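Side-chain contacts in type II restriction enzyme BsoBI (Geobacillus stearothermophilus, PDB 1DC1), which recognises the double-stranded DNA sequence 5'-CYCGRG-3' and cuts it after the first C, working as a homodimer: residues Tyr200-Ser205 / Asp212-Asn217; Tyr235-Glu240 / Cys317-Asn322; Thr262-Lys267 / Pro275-Ile280. One frame throughout, in Å; residues are numbered along the deposited sequence.

Contact 1: Tyr200-Ser205 / Asp212-Asn217; sequences YNITVS and DICLFN. Unlike the reference sequence in segment 200-205: Ser205 (reference Pro). With nucleotides of chain A.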
loop_
_atom_site.group_PDB
_atom_site.type_symbol
_atom_site.label_atom_id
_atom_site.label_comp_id
_atom_site.label_asym_id
_atom_site.label_seq_id
_atom_site.Cartn_x
_atom_site.Cartn_y
_atom_site.Cartn_z
ATOM N N TYR D 200 3.392 -16.326 14.903
ATOM C CA TYR D 200 3.062 -15.271 13.962
ATOM C C TYR D 200 4.241 -14.943 13.029
ATOM O O TYR D 200 5.401 -15.046 13.421
ATOM C CB TYR D 200 2.679 -14.019 14.734
ATOM C CG TYR D 200 1.380 -14.155 15.485
ATOM C CD1 TYR D 200 0.162 -14.052 14.810
ATOM C CD2 TYR D 200 1.358 -14.301 16.884
ATOM C CE1 TYR D 200 -1.046 -14.066 15.490
ATOM C CE2 TYR D 200 0.144 -14.316 17.579
ATOM C CZ TYR D 200 -1.051 -14.186 16.855
ATOM O OH TYR D 200 -2.276 -14.089 17.483
ATOM N N ASN D 201 3.940 -14.578 11.798
ATOM C CA ASN D 201 4.953 -14.147 10.862
ATOM C C ASN D 201 6.159 -15.057 10.706
ATOM O O ASN D 201 7.301 -14.688 10.966
ATOM C CB ASN D 201 5.364 -12.725 11.261
ATOM C CG ASN D 201 4.160 -11.806 11.421
ATOM O OD1 ASN D 201 3.313 -11.673 10.515
ATOM N ND2 ASN D 201 4.077 -11.168 12.568
ATOM N N ILE D 202 5.881 -16.232 10.218
ATOM C CA ILE D 202 6.842 -17.278 10.037
ATOM C C ILE D 202 7.068 -17.509 8.557
ATOM O O ILE D 202 6.117 -17.494 7.758
ATOM C CB ILE D 202 6.212 -18.591 10.629
ATOM C CG1 ILE D 202 6.154 -18.531 12.136
ATOM C CG2 ILE D 202 7.001 -19.795 10.275
ATOM C CD1 ILE D 202 7.122 -17.590 12.719
ATOM N N THR D 203 8.317 -17.768 8.187
ATOM C CA THR D 203 8.615 -18.106 6.800
ATOM C C THR D 203 8.207 -19.567 6.642
ATOM O O THR D 203 8.660 -20.413 7.403
ATOM C CB THR D 203 10.086 -18.016 6.471
ATOM O OG1 THR D 203 10.520 -16.664 6.646
ATOM C CG2 THR D 203 10.311 -18.460 4.990
ATOM N N VAL D 204 7.347 -19.861 5.681
ATOM C CA VAL D 204 6.910 -21.229 5.482
ATOM C C VAL D 204 7.703 -21.785 4.319
ATOM O O VAL D 204 7.549 -21.382 3.157
ATOM C CB VAL D 204 5.422 -21.272 5.206
ATOM C CG1 VAL D 204 4.961 -22.714 4.939
ATOM C CG2 VAL D 204 4.708 -20.704 6.391
ATOM N N SER D 205 8.585 -22.713 4.656
ATOM C CA SER D 205 9.473 -23.289 3.660
ATOM C C SER D 205 8.932 -23.885 2.361
ATOM O O SER D 205 9.608 -23.758 1.331
ATOM C CB SER D 205 10.442 -24.251 4.333
ATOM O OG SER D 205 11.081 -23.563 5.387
ATOM N N ASP D 212 1.177 -14.854 8.079
ATOM C CA ASP D 212 0.832 -14.120 9.311
ATOM C C ASP D 212 0.656 -15.030 10.510
ATOM O O ASP D 212 1.226 -14.774 11.573
ATOM C CB ASP D 212 -0.477 -13.333 9.139
ATOM C CG ASP D 212 -0.352 -12.177 8.157
ATOM O OD1 ASP D 212 0.783 -11.664 7.891
ATOM O OD2 ASP D 212 -1.416 -11.795 7.645
ATOM N N ILE D 213 -0.154 -16.084 10.324
ATOM C CA ILE D 213 -0.524 -17.022 11.401
ATOM C C ILE D 213 -0.244 -18.452 10.981
ATOM O O ILE D 213 -0.678 -18.868 9.894
ATOM C CB ILE D 213 -2.040 -16.943 11.705
ATOM C CG1 ILE D 213 -2.413 -15.504 12.086
ATOM C CG2 ILE D 213 -2.450 -18.033 12.757
ATOM C CD1 ILE D 213 -3.863 -15.264 12.087
ATOM N N CYS D 214 0.437 -19.198 11.858
ATOM C CA CYS D 214 0.763 -20.595 11.628
ATOM C C CYS D 214 0.471 -21.396 12.871
ATOM O O CYS D 214 0.922 -21.008 13.937
ATOM C CB CYS D 214 2.242 -20.732 11.278
ATOM S SG CYS D 214 2.691 -20.222 9.568
ATOM N N LEU D 215 -0.278 -22.490 12.726
ATOM C CA LEU D 215 -0.603 -23.378 13.843
ATOM C C LEU D 215 0.069 -24.676 13.569
ATOM O O LEU D 215 -0.176 -25.284 12.540
ATOM C CB LEU D 215 -2.104 -23.636 13.991
ATOM C CG LEU D 215 -2.529 -24.411 15.276
ATOM C CD1 LEU D 215 -2.130 -23.597 16.478
ATOM C CD2 LEU D 215 -4.021 -24.639 15.359
ATOM N N PHE D 216 0.910 -25.117 14.502
ATOM C CA PHE D 216 1.663 -26.360 14.345
ATOM C C PHE D 216 1.159 -27.451 15.218
ATOM O O PHE D 216 0.740 -27.202 16.339
ATOM C CB PHE D 216 3.116 -26.196 14.728
ATOM C CG PHE D 216 3.853 -25.313 13.827
ATOM C CD1 PHE D 216 4.404 -25.809 12.646
ATOM C CD2 PHE D 216 3.982 -23.963 14.137
ATOM C CE1 PHE D 216 5.078 -24.967 11.782
ATOM C CE2 PHE D 216 4.653 -23.100 13.286
ATOM C CZ PHE D 216 5.204 -23.597 12.110
ATOM N N ASN D 217 1.211 -28.657 14.673
ATOM C CA ASN D 217 0.855 -29.857 15.391
ATOM C C ASN D 217 2.182 -30.266 16.034
ATOM O O ASN D 217 2.965 -30.987 15.413
ATOM C CB ASN D 217 0.457 -30.957 14.426
ATOM C CG ASN D 217 0.610 -32.299 15.040
ATOM O OD1 ASN D 217 0.949 -32.412 16.226
ATOM N ND2 ASN D 217 0.356 -33.339 14.266
ATOM P P DT A 6 1.244 -8.750 5.600
ATOM O OP1 DT A 6 0.366 -9.590 6.409
ATOM O OP2 DT A 6 0.804 -8.251 4.255
ATOM O "O5'" DT A 6 1.567 -7.414 6.409
ATOM C "C5'" DT A 6 1.681 -7.424 7.847
ATOM C "C4'" DT A 6 1.845 -6.009 8.358
ATOM O "O4'" DT A 6 3.082 -5.423 7.886
ATOM C "C3'" DT A 6 0.753 -5.053 7.889
ATOM O "O3'" DT A 6 -0.355 -5.172 8.778
ATOM C "C2'" DT A 6 1.440 -3.707 8.007
ATOM C "C1'" DT A 6 2.892 -4.028 7.678
ATOM N N1 DT A 6 3.164 -3.734 6.274
ATOM C C2 DT A 6 3.564 -2.460 5.952
ATOM O O2 DT A 6 3.660 -1.547 6.766
ATOM N N3 DT A 6 3.842 -2.281 4.629
ATOM C C4 DT A 6 3.731 -3.208 3.622
ATOM O O4 DT A 6 4.077 -2.901 2.494
ATOM C C5 DT A 6 3.220 -4.505 4.029
ATOM C C7 DT A 6 2.921 -5.546 2.997
ATOM C C6 DT A 6 3.004 -4.704 5.313
HETATM O O HOH W 1 3.655 -12.103 7.650
#
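Tyr200 and Ile213 face each other as an antiparallel, non-hydrogen-bonded pair with their CA atoms 4.7 Å apart, and one residue further on, where the chain turns a corner, Asn201 N donates to Asp212 O at 2.7 Å. That bond is fairly straight, 160° at the hydrogen, although the N-H reaches the oxygen from above its carbonyl plane. At these corners the chain leaves the large mixed sheet for the small antiparallel pair 202-204 and 209-211, and returns to it in strand 213-217. Tyr200 and Ile213 point the same way, side by side, with CE1 of the Tyr200 ring 3.9 Å from Ile213 CG1; both rest on Leu142 of helix 110-152, and the phenol OH bonds to Thr143. Cys214 SG makes the other apolar touches, 3.8 Å from Val204 CG2 and 4.0 Å from Ile202 CB.

At the DNA end, Asp212 CG lies beside the backbone N, anti to the carbonyl carbon (chi1 -68°). The carboxylate plane is turned 82° from the Asn201 amide, and a water 2.9 Å from Asn201 OD1 and 2.9 Å from Asp212 OD1 bridges the two, though it has more acceptors in reach than protons to give. Asp212 OD2 accepts from Leu241 N, while Asp212 OD1 is 2.6 Å from OP1 of DT6 of chain A. This places Asp212 beside the phosphate, consistent with the magnesium site predicted for Asp212, Glu240 and Lys242.

Contact 2: Tyr235-Glu240 / Cys317-Asn322; sequences YLLLGE and CRWIIN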
loop_
_atom_site.group_PDB
_atom_site.type_symbol
_atom_site.label_atom_id
_atom_site.label_comp_id
_atom_site.label_asym_id
_atom_site.label_seq_id
_atom_site.Cartn_x
_atom_site.Cartn_y
_atom_site.Cartn_z
ATOM N N TYR D 235 2.070 -28.591 9.820
ATOM C CA TYR D 235 1.235 -27.378 9.637
ATOM C C TYR D 235 -0.260 -27.702 9.631
ATOM O O TYR D 235 -0.797 -28.235 8.631
ATOM C CB TYR D 235 1.581 -26.671 8.331
ATOM C CG TYR D 235 2.942 -26.029 8.340
ATOM C CD1 TYR D 235 4.083 -26.752 7.974
ATOM C CD2 TYR D 235 3.091 -24.681 8.659
ATOM C CE1 TYR D 235 5.313 -26.137 7.924
ATOM C CE2 TYR D 235 4.343 -24.050 8.611
ATOM C CZ TYR D 235 5.442 -24.775 8.246
ATOM O OH TYR D 235 6.678 -24.152 8.211
ATOM N N LEU D 236 -0.922 -27.396 10.746
ATOM C CA LEU D 236 -2.373 -27.643 10.870
ATOM C C LEU D 236 -3.186 -26.521 10.227
ATOM O O LEU D 236 -4.216 -26.779 9.632
ATOM C CB LEU D 236 -2.822 -27.723 12.344
ATOM C CG LEU D 236 -2.348 -28.926 13.168
ATOM C CD1 LEU D 236 -2.736 -28.767 14.606
ATOM C CD2 LEU D 236 -2.946 -30.212 12.580
ATOM N N LEU D 237 -2.711 -25.287 10.357
ATOM C CA LEU D 237 -3.427 -24.141 9.836
ATOM C C LEU D 237 -2.488 -23.019 9.446
ATOM O O LEU D 237 -1.461 -22.837 10.093
ATOM C CB LEU D 237 -4.434 -23.634 10.902
ATOM C CG LEU D 237 -5.227 -22.317 10.708
ATOM C CD1 LEU D 237 -6.524 -22.446 11.450
ATOM C CD2 LEU D 237 -4.428 -21.088 11.208
ATOM N N LEU D 238 -2.841 -22.292 8.369
ATOM C CA LEU D 238 -2.105 -21.104 7.906
ATOM C C LEU D 238 -3.165 -20.038 7.659
ATOM O O LEU D 238 -4.241 -20.324 7.141
ATOM C CB LEU D 238 -1.285 -21.390 6.651
ATOM C CG LEU D 238 -0.327 -22.573 6.908
ATOM C CD1 LEU D 238 -0.800 -23.790 6.153
ATOM C CD2 LEU D 238 1.041 -22.215 6.520
ATOM N N GLY D 239 -2.889 -18.813 8.087
ATOM C CA GLY D 239 -3.892 -17.792 7.905
ATOM C C GLY D 239 -3.314 -16.412 7.720
ATOM O O GLY D 239 -2.168 -16.153 8.095
ATOM N N GLU D 240 -4.113 -15.538 7.127
ATOM C CA GLU D 240 -3.726 -14.154 6.878
ATOM C C GLU D 240 -4.565 -13.324 7.835
ATOM O O GLU D 240 -5.717 -13.639 8.093
ATOM C CB GLU D 240 -4.024 -13.745 5.429
ATOM C CG GLU D 240 -2.816 -13.625 4.446
ATOM C CD GLU D 240 -1.579 -14.516 4.765
ATOM O OE1 GLU D 240 -0.884 -14.235 5.771
ATOM O OE2 GLU D 240 -1.275 -15.480 4.000
ATOM N N CYS D 317 -11.481 -18.116 17.554
ATOM C CA CYS D 317 -10.407 -18.450 18.508
ATOM C C CYS D 317 -10.700 -19.727 19.307
ATOM O O CYS D 317 -9.823 -20.542 19.544
ATOM C CB CYS D 317 -10.173 -17.273 19.467
ATOM S SG CYS D 317 -9.264 -15.964 18.651
ATOM N N ARG D 318 -11.941 -19.902 19.731
ATOM C CA ARG D 318 -12.308 -21.112 20.453
ATOM C C ARG D 318 -12.141 -22.304 19.497
ATOM O O ARG D 318 -11.632 -23.352 19.881
ATOM C CB ARG D 318 -13.731 -20.940 20.975
ATOM C CG ARG D 318 -14.421 -22.198 21.370
ATOM C CD ARG D 318 -15.684 -21.889 22.173
ATOM N NE ARG D 318 -15.976 -22.982 23.106
ATOM C CZ ARG D 318 -17.130 -23.648 23.177
ATOM N NH1 ARG D 318 -18.143 -23.346 22.364
ATOM N NH2 ARG D 318 -17.268 -24.615 24.082
ATOM N N TRP D 319 -12.530 -22.119 18.242
ATOM C CA TRP D 319 -12.368 -23.151 17.253
ATOM C C TRP D 319 -10.865 -23.458 17.039
ATOM O O TRP D 319 -10.476 -24.637 16.950
ATOM C CB TRP D 319 -13.003 -22.684 15.949
ATOM C CG TRP D 319 -12.635 -23.550 14.766
ATOM C CD1 TRP D 319 -13.118 -24.798 14.473
ATOM C CD2 TRP D 319 -11.707 -23.231 13.731
ATOM N NE1 TRP D 319 -12.554 -25.272 13.327
ATOM C CE2 TRP D 319 -11.683 -24.331 12.841
ATOM C CE3 TRP D 319 -10.888 -22.120 13.465
ATOM C CZ2 TRP D 319 -10.878 -24.355 11.704
ATOM C CZ3 TRP D 319 -10.085 -22.145 12.331
ATOM C CH2 TRP D 319 -10.086 -23.253 11.466
ATOM N N ILE D 320 -10.027 -22.408 16.951
ATOM C CA ILE D 320 -8.598 -22.600 16.720
ATOM C C ILE D 320 -7.939 -23.430 17.804
ATOM O O ILE D 320 -7.127 -24.306 17.526
ATOM C CB ILE D 320 -7.857 -21.243 16.617
ATOM C CG1 ILE D 320 -7.835 -20.820 15.156
ATOM C CG2 ILE D 320 -6.385 -21.359 17.120
ATOM C CD1 ILE D 320 -7.409 -19.395 14.956
ATOM N N ILE D 321 -8.304 -23.133 19.040
ATOM C CA ILE D 321 -7.757 -23.801 20.200
ATOM C C ILE D 321 -8.123 -25.297 20.229
ATOM O O ILE D 321 -7.388 -26.128 20.785
ATOM C CB ILE D 321 -8.245 -23.056 21.506
ATOM C CG1 ILE D 321 -7.405 -21.796 21.734
ATOM C CG2 ILE D 321 -8.130 -23.937 22.703
ATOM C CD1 ILE D 321 -8.224 -20.709 22.215
ATOM N N ASN D 322 -9.247 -25.631 19.605
ATOM C CA ASN D 322 -9.714 -27.011 19.589
ATOM C C ASN D 322 -9.376 -27.795 18.350
ATOM O O ASN D 322 -9.754 -28.941 18.265
ATOM C CB ASN D 322 -11.226 -27.046 19.832
ATOM C CG ASN D 322 -11.582 -26.808 21.298
ATOM O OD1 ASN D 322 -11.362 -27.688 22.147
ATOM N ND2 ASN D 322 -12.120 -25.616 21.610
#
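Leu237 lays its CD1 methyl against the six-membered ring of Trp319, meeting the CZ3-CH2 bond: CD1 is 3.7 Å from Trp319 CH2 and equally close to CZ3. The methyl approaches the indole obliquely, and the two side chains come from opposite directions, one from the strand and the other from the helix. With Trp319 CG anti to the backbone N (chi1 168°), the far end of the indole swings in towards the sheet, though the bond leaving its backbone does not aim there. Ile320 adds a second, looser touch, its CG1 lying 4.3 Å from the same Leu237 CD1. One methyl of the leucine therefore meets both neighbours, and the contact is wholly apolar. Ile278 on the adjoining strand 276-281 touches Leu237, Trp319 and Ile320 alike, which widens this small overlap into a continuous patch.

The arrangement is that of the layered core of the PDDEXK nucleases: helix 310-321 packs on one face of the mixed sheet through Leu237, while the next side chain, Leu238, meets Ile264 of helix 247-270 on the other. A classic beta bulge lies at this very place, Leu236 and Leu237 both facing Leu215. Further along the strand Glu240, a predicted magnesium ligand, also packs on helix 247-270, and its OE1 accepts from Asp212 N.

On the helix side, the Asn322 side chain folds back so that ND2 donates to Arg318 O at 2.9 Å, from above the carbonyl plane and with an angle of 148° at the hydrogen. Ile321 N donates to Cys317 O at 3.0 Å, and Ile321 O is taken by the indole NE1 of Trp189.

Contact 3: Thr262-Lys267 / Pro275-Ile280; sequences TRIRNK and PKTIFI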
loop_
_atom_site.group_PDB
_atom_site.type_symbol
_atom_site.label_atom_id
_atom_site.label_comp_id
_atom_site.label_asym_id
_atom_site.label_seq_id
_atom_site.Cartn_x
_atom_site.Cartn_y
_atom_site.Cartn_z
ATOM N N THR D 262 -3.541 -18.843 -1.967
ATOM C CA THR D 262 -3.527 -19.738 -3.094
ATOM C C THR D 262 -2.097 -20.320 -3.273
ATOM O O THR D 262 -1.929 -21.502 -3.572
ATOM C CB THR D 262 -4.018 -19.006 -4.324
ATOM O OG1 THR D 262 -5.367 -18.538 -4.077
ATOM C CG2 THR D 262 -3.975 -19.933 -5.513
ATOM N N ARG D 263 -1.066 -19.515 -3.066
ATOM C CA ARG D 263 0.295 -20.039 -3.135
ATOM C C ARG D 263 0.377 -21.188 -2.102
ATOM O O ARG D 263 0.913 -22.249 -2.387
ATOM C CB ARG D 263 1.311 -18.947 -2.750
ATOM C CG ARG D 263 1.641 -18.006 -3.899
ATOM C CD ARG D 263 2.426 -16.770 -3.450
ATOM N NE ARG D 263 2.911 -15.920 -4.566
ATOM C CZ ARG D 263 3.647 -14.806 -4.396
ATOM N NH1 ARG D 263 3.976 -14.401 -3.182
ATOM N NH2 ARG D 263 4.108 -14.111 -5.431
ATOM N N ILE D 264 -0.170 -20.951 -0.898
ATOM C CA ILE D 264 -0.152 -21.924 0.203
ATOM C C ILE D 264 -0.846 -23.234 -0.164
ATOM O O ILE D 264 -0.246 -24.313 -0.068
ATOM C CB ILE D 264 -0.808 -21.345 1.492
ATOM C CG1 ILE D 264 0.129 -20.315 2.129
ATOM C CG2 ILE D 264 -1.090 -22.475 2.502
ATOM C CD1 ILE D 264 -0.530 -19.411 3.249
ATOM N N ARG D 265 -2.092 -23.121 -0.590
ATOM C CA ARG D 265 -2.896 -24.256 -0.992
ATOM C C ARG D 265 -2.261 -25.032 -2.121
ATOM O O ARG D 265 -2.270 -26.264 -2.089
ATOM C CB ARG D 265 -4.272 -23.783 -1.422
ATOM C CG ARG D 265 -5.223 -23.687 -0.285
ATOM C CD ARG D 265 -6.603 -23.216 -0.736
ATOM N NE ARG D 265 -6.622 -21.989 -1.535
ATOM C CZ ARG D 265 -6.770 -21.951 -2.857
ATOM N NH1 ARG D 265 -6.908 -23.069 -3.553
ATOM N NH2 ARG D 265 -6.807 -20.789 -3.484
ATOM N N ASN D 266 -1.711 -24.316 -3.101
ATOM C CA ASN D 266 -1.077 -24.937 -4.249
ATOM C C ASN D 266 0.138 -25.763 -3.824
ATOM O O ASN D 266 0.210 -26.965 -4.116
ATOM C CB ASN D 266 -0.662 -23.863 -5.275
ATOM C CG ASN D 266 -1.855 -23.346 -6.132
ATOM O OD1 ASN D 266 -2.957 -23.909 -6.116
ATOM N ND2 ASN D 266 -1.619 -22.272 -6.879
ATOM N N LYS D 267 1.069 -25.131 -3.119
ATOM C CA LYS D 267 2.269 -25.814 -2.694
ATOM C C LYS D 267 1.975 -27.004 -1.766
ATOM O O LYS D 267 2.539 -28.103 -1.922
ATOM C CB LYS D 267 3.177 -24.813 -2.007
ATOM C CG LYS D 267 3.858 -23.915 -2.994
ATOM C CD LYS D 267 4.599 -24.763 -4.015
ATOM C CE LYS D 267 5.429 -23.904 -4.929
ATOM N NZ LYS D 267 6.791 -24.493 -5.092
ATOM N N PRO D 275 -3.579 -28.287 4.775
ATOM C CA PRO D 275 -3.706 -27.539 6.046
ATOM C C PRO D 275 -4.980 -26.661 5.993
ATOM O O PRO D 275 -5.488 -26.319 4.888
ATOM C CB PRO D 275 -2.447 -26.677 6.087
ATOM C CG PRO D 275 -2.007 -26.554 4.652
ATOM C CD PRO D 275 -2.341 -27.929 4.062
ATOM N N LYS D 276 -5.533 -26.319 7.151
ATOM C CA LYS D 276 -6.711 -25.438 7.167
ATOM C C LYS D 276 -6.214 -24.039 6.808
ATOM O O LYS D 276 -5.044 -23.733 7.015
ATOM C CB LYS D 276 -7.351 -25.370 8.568
ATOM C CG LYS D 276 -7.966 -26.681 9.045
ATOM C CD LYS D 276 -8.400 -26.515 10.487
ATOM C CE LYS D 276 -9.008 -27.770 11.045
ATOM N NZ LYS D 276 -8.829 -28.940 10.145
ATOM N N THR D 277 -7.087 -23.207 6.257
ATOM C CA THR D 277 -6.686 -21.838 5.922
ATOM C C THR D 277 -7.738 -20.870 6.443
ATOM O O THR D 277 -8.928 -21.177 6.469
ATOM C CB THR D 277 -6.503 -21.592 4.390
ATOM O OG1 THR D 277 -7.714 -21.922 3.725
ATOM C CG2 THR D 277 -5.296 -22.414 3.821
ATOM N N ILE D 278 -7.298 -19.705 6.908
ATOM C CA ILE D 278 -8.249 -18.718 7.421
ATOM C C ILE D 278 -7.860 -17.302 6.968
ATOM O O ILE D 278 -6.714 -17.032 6.619
ATOM C CB ILE D 278 -8.385 -18.740 9.036
ATOM C CG1 ILE D 278 -7.093 -18.232 9.710
ATOM C CG2 ILE D 278 -8.766 -20.126 9.540
ATOM C CD1 ILE D 278 -7.188 -18.160 11.249
ATOM N N PHE D 279 -8.862 -16.429 6.954
ATOM C CA PHE D 279 -8.691 -15.020 6.645
ATOM C C PHE D 279 -9.438 -14.230 7.712
ATOM O O PHE D 279 -10.633 -14.448 7.930
ATOM C CB PHE D 279 -9.266 -14.632 5.295
ATOM C CG PHE D 279 -9.113 -13.172 5.013
ATOM C CD1 PHE D 279 -7.889 -12.668 4.556
ATOM C CD2 PHE D 279 -10.146 -12.273 5.291
ATOM C CE1 PHE D 279 -7.689 -11.289 4.389
ATOM C CE2 PHE D 279 -9.950 -10.866 5.119
ATOM C CZ PHE D 279 -8.723 -10.393 4.673
ATOM N N ILE D 280 -8.740 -13.322 8.382
ATOM C CA ILE D 280 -9.358 -12.477 9.405
ATOM C C ILE D 280 -9.051 -11.053 8.972
ATOM O O ILE D 280 -7.914 -10.727 8.704
ATOM C CB ILE D 280 -8.722 -12.715 10.806
ATOM C CG1 ILE D 280 -8.874 -14.186 11.200
ATOM C CG2 ILE D 280 -9.313 -11.765 11.848
ATOM C CD1 ILE D 280 -7.974 -14.590 12.392
#
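Thr277 OG1 sits between the backbone N and the carbonyl carbon (chi1 57°), which leaves the CG2 methyl anti to the carbonyl carbon and facing the helix; in Ile264, where CG1 lies beside the backbone N (chi1 -73°), the CG2 branch is the one anti to that nitrogen, and it is this branch that meets the threonine. The two methyls come within 4.4 Å, Ile264 CG2 to Thr277 CG2. Arg265, the next residue of the helix, adds the base of its long side chain: its CG lies 4.3 Å from Thr277 CG2 in one of two modelled conformers. The threonine methyl thus sits against two successive helix residues, in loose apolar packing. Ile264 also touches Val211, and its side chain comes about 4 Å, nearest atoms, from that of Glu240, a predicted magnesium ligand, and so probably borders the active site. The same helix reaches the dimer partner, where Arg263 forms salt bridges with Glu291 and Asp251 of the second subunit. The arrangement is that of a beta-alpha-beta crossover, in which helix 247-270 links the parallel neighbours 235-242 and 276-281 and packs across both.

How the contacts relate
Each of the three contacts has one segment on the mixed sheet, and their centres are 11 to 12 Å apart; contact 1 also reaches the small 202-204/209-211 sheet. Contact 1 closes first along the chain; contact 2 then spans a long stretch from strand 235-242 to the last helix, and contact 3 falls within that span. Strands 213-217, 235-242 and 276-281 are successive neighbours, joined by probable backbone hydrogen bonds such as Ile213 O to Gly239 N and Leu236 O to Lys276 N. Helices 310-321 and 247-270 take opposite faces of this sheet in contacts 2 and 3. Asp212 in contact 1 and Glu240 in contact 2 are thereby brought together, where the predicted magnesium site meets the DNA.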